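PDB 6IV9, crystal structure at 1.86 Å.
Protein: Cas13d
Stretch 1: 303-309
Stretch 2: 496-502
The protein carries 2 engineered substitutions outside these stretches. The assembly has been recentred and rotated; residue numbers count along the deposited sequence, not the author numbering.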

ATOM      1  N   LEU A 303     -19.308  -0.295  -7.539  1.00 25.33           N
ATOM      2  CA  LEU A 303     -18.180  -0.106  -6.589  1.00 28.64           C
ATOM      3  C   LEU A 303     -18.275   1.267  -5.929  1.00 29.28           C
ATOM      4  O   LEU A 303     -18.048   1.368  -4.757  1.00 27.60           O
ATOM      5  N   TYR A 304     -18.600   2.285  -6.705  1.00 26.62           N
ATOM      6  CA  TYR A 304     -18.573   3.659  -6.165  1.00 28.98           C
ATOM      7  C   TYR A 304     -19.912   4.114  -5.599  1.00 32.10           C
ATOM      8  O   TYR A 304     -19.919   5.130  -4.972  1.00 39.00           O
ATOM      9  N   SER A 305     -20.987   3.380  -5.831  1.00 31.50           N
ATOM     10  CA  SER A 305     -22.311   3.834  -5.344  1.00 33.96           C
ATOM     11  C   SER A 305     -22.904   2.925  -4.266  1.00 31.96           C
ATOM     12  O   SER A 305     -23.683   3.414  -3.490  1.00 32.19           O
ATOM     13  N   PHE A 306     -22.451   1.683  -4.177  1.00 32.48           N
ATOM     14  CA  PHE A 306     -23.108   0.672  -3.311  1.00 30.23           C
ATOM     15  C   PHE A 306     -23.176   1.099  -1.848  1.00 30.32           C
ATOM     16  O   PHE A 306     -24.182   0.812  -1.235  1.00 32.88           O
ATOM     17  N   ILE A 307     -22.147   1.754  -1.332  1.00 30.23           N
ATOM     18  CA  ILE A 307     -22.121   2.062   0.125  1.00 30.52           C
ATOM     19  C   ILE A 307     -23.280   2.974   0.505  1.00 36.45           C
ATOM     20  O   ILE A 307     -23.683   2.910   1.640  1.00 32.72           O
ATOM     21  N   ASN A 308     -23.712   3.828  -0.414  1.00 34.01           N
ATOM     22  CA  ASN A 308     -24.827   4.766  -0.138  1.00 33.72           C
ATOM     23  C   ASN A 308     -26.179   4.148  -0.502  1.00 36.11           C
ATOM     24  O   ASN A 308     -27.164   4.745  -0.169  1.00 37.99           O
ATOM     25  N   ASN A 309     -26.190   2.989  -1.147  1.00 32.87           N
ATOM     26  CA  ASN A 309     -27.439   2.348  -1.622  1.00 38.13           C
ATOM     27  C   ASN A 309     -27.836   1.117  -0.808  1.00 39.24           C
ATOM     28  O   ASN A 309     -28.989   0.752  -0.855  1.00 34.09           O
ATOM     29  N   LEU A 496     -17.375  11.502   3.925  1.00 27.18           N
ATOM     30  CA  LEU A 496     -18.267  10.733   3.026  1.00 27.06           C
ATOM     31  C   LEU A 496     -18.192   9.257   3.420  1.00 29.28           C
ATOM     32  O   LEU A 496     -17.207   8.858   3.992  1.00 29.90           O
ATOM     33  N   TYR A 497     -19.209   8.486   3.063  1.00 26.96           N
ATOM     34  CA  TYR A 497     -19.240   7.034   3.357  1.00 28.25           C
ATOM     35  C   TYR A 497     -18.108   6.327   2.612  1.00 28.84           C
ATOM     36  O   TYR A 497     -17.546   5.389   3.131  1.00 29.98           O
ATOM     37  N   PHE A 498     -17.781   6.809   1.422  1.00 29.30           N
ATOM     38  CA  PHE A 498     -16.694   6.148   0.666  1.00 27.14           C
ATOM     39  C   PHE A 498     -15.393   6.245   1.470  1.00 25.87           C
ATOM     40  O   PHE A 498     -14.708   5.258   1.566  1.00 26.22           O
ATOM     41  N   SER A 499     -15.114   7.414   2.045  1.00 23.10           N
ATOM     42  CA  SER A 499     -13.900   7.652   2.864  1.00 25.06           C
ATOM     43  C   SER A 499     -13.937   6.758   4.103  1.00 28.40           C
ATOM     44  O   SER A 499     -12.946   6.178   4.425  1.00 24.96           O
ATOM     45  N   LYS A 500     -15.091   6.674   4.744  1.00 24.80           N
ATOM     46  CA  LYS A 500     -15.267   5.836   5.952  1.00 24.02           C
ATOM     47  C   LYS A 500     -15.074   4.360   5.581  1.00 24.00           C
ATOM     48  O   LYS A 500     -14.598   3.615   6.391  1.00 23.72           O
ATOM     49  N   MET A 501     -15.500   3.979   4.384  1.00 24.74           N
ATOM     50  CA  MET A 501     -15.342   2.583   3.927  1.00 25.68           C
ATOM     51  C   MET A 501     -13.851   2.280   3.801  1.00 28.62           C
ATOM     52  O   MET A 501     -13.447   1.225   4.197  1.00 27.65           O
ATOM     53  N   ILE A 502     -13.087   3.215   3.251  1.00 22.82           N
ATOM     54  CA  ILE A 502     -11.613   3.030   3.137  1.00 23.02           C
ATOM     55  C   ILE A 502     -11.009   2.941   4.540  1.00 23.92           C
ATOM     56  O   ILE A 502     -10.191   2.087   4.762  1.00 24.04           O
TER

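Ile 307 and Met 501 form the apolar centre; both point their CA-to-CB bonds toward the opposing stretch and both are buried. Ile 307, with chi1 t and chi2 p, brings its CG2 to 3.9 Å from Tyr 497 CB and to 4.1 Å from the backbone Phe 498 N, so a beta-branched side chain fills the space beside the first turn of the helix. Tyr 497 (chi1 m) also starts toward stretch 1, though its end leads away. Met 501 is extended (chi1 t, chi2 t), which carries its SD to 4.3 Å from Ile 307 CB and 3.5 Å from Phe 306 CZ. The long, unbranched thioether suits this reach, and the polarizable sulfur meets the Phe 306 ring (chi1 90°) obliquely, with Met 501 SD 4.6 Å from the ring centroid.

Phe 498 (chi1 t) and Tyr 304 (chi1 m) start sideways, but their long, flat rings reach inward: Phe 498 CE1 lies at the edge of the tyrosine ring, 4.1 Å from Tyr 304 CD1. With its hydroxyl satisfied elsewhere in the structure, the tyrosine can keep its ring in apolar contact.

At the exposed margin no direct hydrogen bond joins the stretches; water does. Asn 308 (chi1 m) offers an acceptor and a donor: water 1 donates to Asn 308 OD1 (3.2 Å) and accepts from Tyr 497 N (2.9 Å), while water 2 accepts from Asn 308 ND2 (3.1 Å) and Phe 498 N (2.9 Å).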

ATOM      1  CB  LEU A 303     -16.891  -0.134  -7.413  1.00 29.26           C
ATOM      2  CG  LEU A 303     -15.596  -0.523  -6.717  1.00 34.99           C
ATOM      3  CD1 LEU A 303     -14.401   0.156  -7.339  1.00 34.70           C
ATOM      4  CD2 LEU A 303     -15.645  -0.348  -5.224  1.00 32.24           C
ATOM      5  CB  TYR A 304     -18.045   4.597  -7.244  1.00 28.71           C
ATOM      6  CG  TYR A 304     -16.721   4.138  -7.784  1.00 26.84           C
ATOM      7  CD1 TYR A 304     -15.586   4.229  -7.011  1.00 29.03           C
ATOM      8  CD2 TYR A 304     -16.608   3.570  -9.033  1.00 27.12           C
ATOM      9  CE1 TYR A 304     -14.363   3.789  -7.472  1.00 31.37           C
ATOM     10  CE2 TYR A 304     -15.392   3.133  -9.516  1.00 29.25           C
ATOM     11  CZ  TYR A 304     -14.263   3.248  -8.733  1.00 28.60           C
ATOM     12  OH  TYR A 304     -13.055   2.834  -9.175  1.00 30.07           O
ATOM     13  CB  SER A 305     -23.250   3.931  -6.500  1.00 33.93           C
ATOM     14  OG  SER A 305     -23.435   2.668  -7.083  1.00 32.92           O
ATOM     15  CB  PHE A 306     -22.496  -0.716  -3.504  1.00 29.09           C
ATOM     16  CG  PHE A 306     -21.336  -1.022  -2.594  1.00 28.15           C
ATOM     17  CD1 PHE A 306     -21.556  -1.445  -1.302  1.00 28.82           C
ATOM     18  CD2 PHE A 306     -20.037  -0.771  -2.985  1.00 29.72           C
ATOM     19  CE1 PHE A 306     -20.505  -1.691  -0.442  1.00 32.15           C
ATOM     20  CE2 PHE A 306     -18.984  -1.010  -2.122  1.00 31.70           C
ATOM     21  CZ  PHE A 306     -19.219  -1.474  -0.857  1.00 30.64           C
ATOM     22  CB  ILE A 307     -20.762   2.574   0.624  1.00 33.47           C
ATOM     23  CG1 ILE A 307     -20.621   2.359   2.129  1.00 33.61           C
ATOM     24  CG2 ILE A 307     -20.529   4.015   0.241  1.00 31.15           C
ATOM     25  CD1 ILE A 307     -20.747   0.930   2.547  1.00 37.34           C
ATOM     26  CB  ASN A 308     -24.624   6.086  -0.881  1.00 34.34           C
ATOM     27  CG  ASN A 308     -23.349   6.784  -0.476  1.00 34.47           C
ATOM     28  OD1 ASN A 308     -23.283   7.415   0.559  1.00 40.84           O
ATOM     29  ND2 ASN A 308     -22.323   6.649  -1.278  1.00 42.91           N
ATOM     30  CB  ASN A 309     -27.303   1.915  -3.074  1.00 40.54           C
ATOM     31  CG  ASN A 309     -27.220   3.090  -4.012  1.00 50.31           C
ATOM     32  OD1 ASN A 309     -27.536   4.205  -3.633  1.00 49.90           O
ATOM     33  ND2 ASN A 309     -26.773   2.839  -5.227  1.00 49.37           N
ATOM     34  CB  LEU A 496     -17.802  10.894   1.580  1.00 27.64           C
ATOM     35  CG  LEU A 496     -17.834  12.317   1.042  1.00 33.74           C
ATOM     36  CD1 LEU A 496     -17.324  12.371  -0.382  1.00 37.57           C
ATOM     37  CD2 LEU A 496     -19.231  12.885   1.129  1.00 32.95           C
ATOM     38  CB  TYR A 497     -20.652   6.474   3.242  1.00 29.81           C
ATOM     39  CG  TYR A 497     -21.443   6.824   4.468  1.00 29.45           C
ATOM     40  CD1 TYR A 497     -21.185   6.205   5.669  1.00 29.11           C
ATOM     41  CD2 TYR A 497     -22.353   7.856   4.459  1.00 33.62           C
ATOM     42  CE1 TYR A 497     -21.857   6.551   6.825  1.00 32.66           C
ATOM     43  CE2 TYR A 497     -23.042   8.214   5.603  1.00 37.47           C
ATOM     44  CZ  TYR A 497     -22.796   7.558   6.791  1.00 36.90           C
ATOM     45  OH  TYR A 497     -23.450   7.916   7.920  1.00 35.70           O
ATOM     46  CB  PHE A 498     -16.556   6.733  -0.738  1.00 27.42           C
ATOM     47  CG  PHE A 498     -15.491   6.039  -1.543  1.00 28.37           C
ATOM     48  CD1 PHE A 498     -15.785   4.915  -2.286  1.00 29.79           C
ATOM     49  CD2 PHE A 498     -14.184   6.475  -1.503  1.00 31.41           C
ATOM     50  CE1 PHE A 498     -14.797   4.263  -2.995  1.00 31.62           C
ATOM     51  CE2 PHE A 498     -13.200   5.827  -2.223  1.00 34.51           C
ATOM     52  CZ  PHE A 498     -13.509   4.716  -2.960  1.00 29.27           C
ATOM     53  CB  SER A 499     -13.813   9.092   3.266  1.00 27.21           C
ATOM     54  OG  SER A 499     -13.873   9.927   2.143  1.00 30.90           O
ATOM     55  CB  LYS A 500     -16.575   6.201   6.658  1.00 25.65           C
ATOM     56  CG  LYS A 500     -16.582   7.599   7.246  1.00 29.58           C
ATOM     57  CD  LYS A 500     -17.830   7.947   8.026  1.00 32.80           C
ATOM     58  CE  LYS A 500     -18.912   8.600   7.205  1.00 31.61           C
ATOM     59  NZ  LYS A 500     -19.823   9.406   8.041  1.00 32.18           N
ATOM     60  CB  MET A 501     -16.011   2.371   2.578  1.00 26.70           C
ATOM     61  CG  MET A 501     -15.862   0.989   2.068  1.00 27.39           C
ATOM     62  SD  MET A 501     -16.865   0.716   0.617  1.00 32.31           S
ATOM     63  CE  MET A 501     -16.022   1.715  -0.594  1.00 36.80           C
ATOM     64  CB  ILE A 502     -10.966   4.129   2.281  1.00 21.16           C
ATOM     65  CG1 ILE A 502     -11.548   4.133   0.868  1.00 21.86           C
ATOM     66  CG2 ILE A 502      -9.462   3.976   2.286  1.00 24.17           C
ATOM     67  CD1 ILE A 502     -11.424   2.838   0.136  1.00 24.82           C
TER
HETATM   68  O   HOH W   1     -21.425   9.740   1.638  1.00 30.67           O
HETATM   69  O   HOH W   2     -19.668   8.053  -0.445  1.00 33.13           O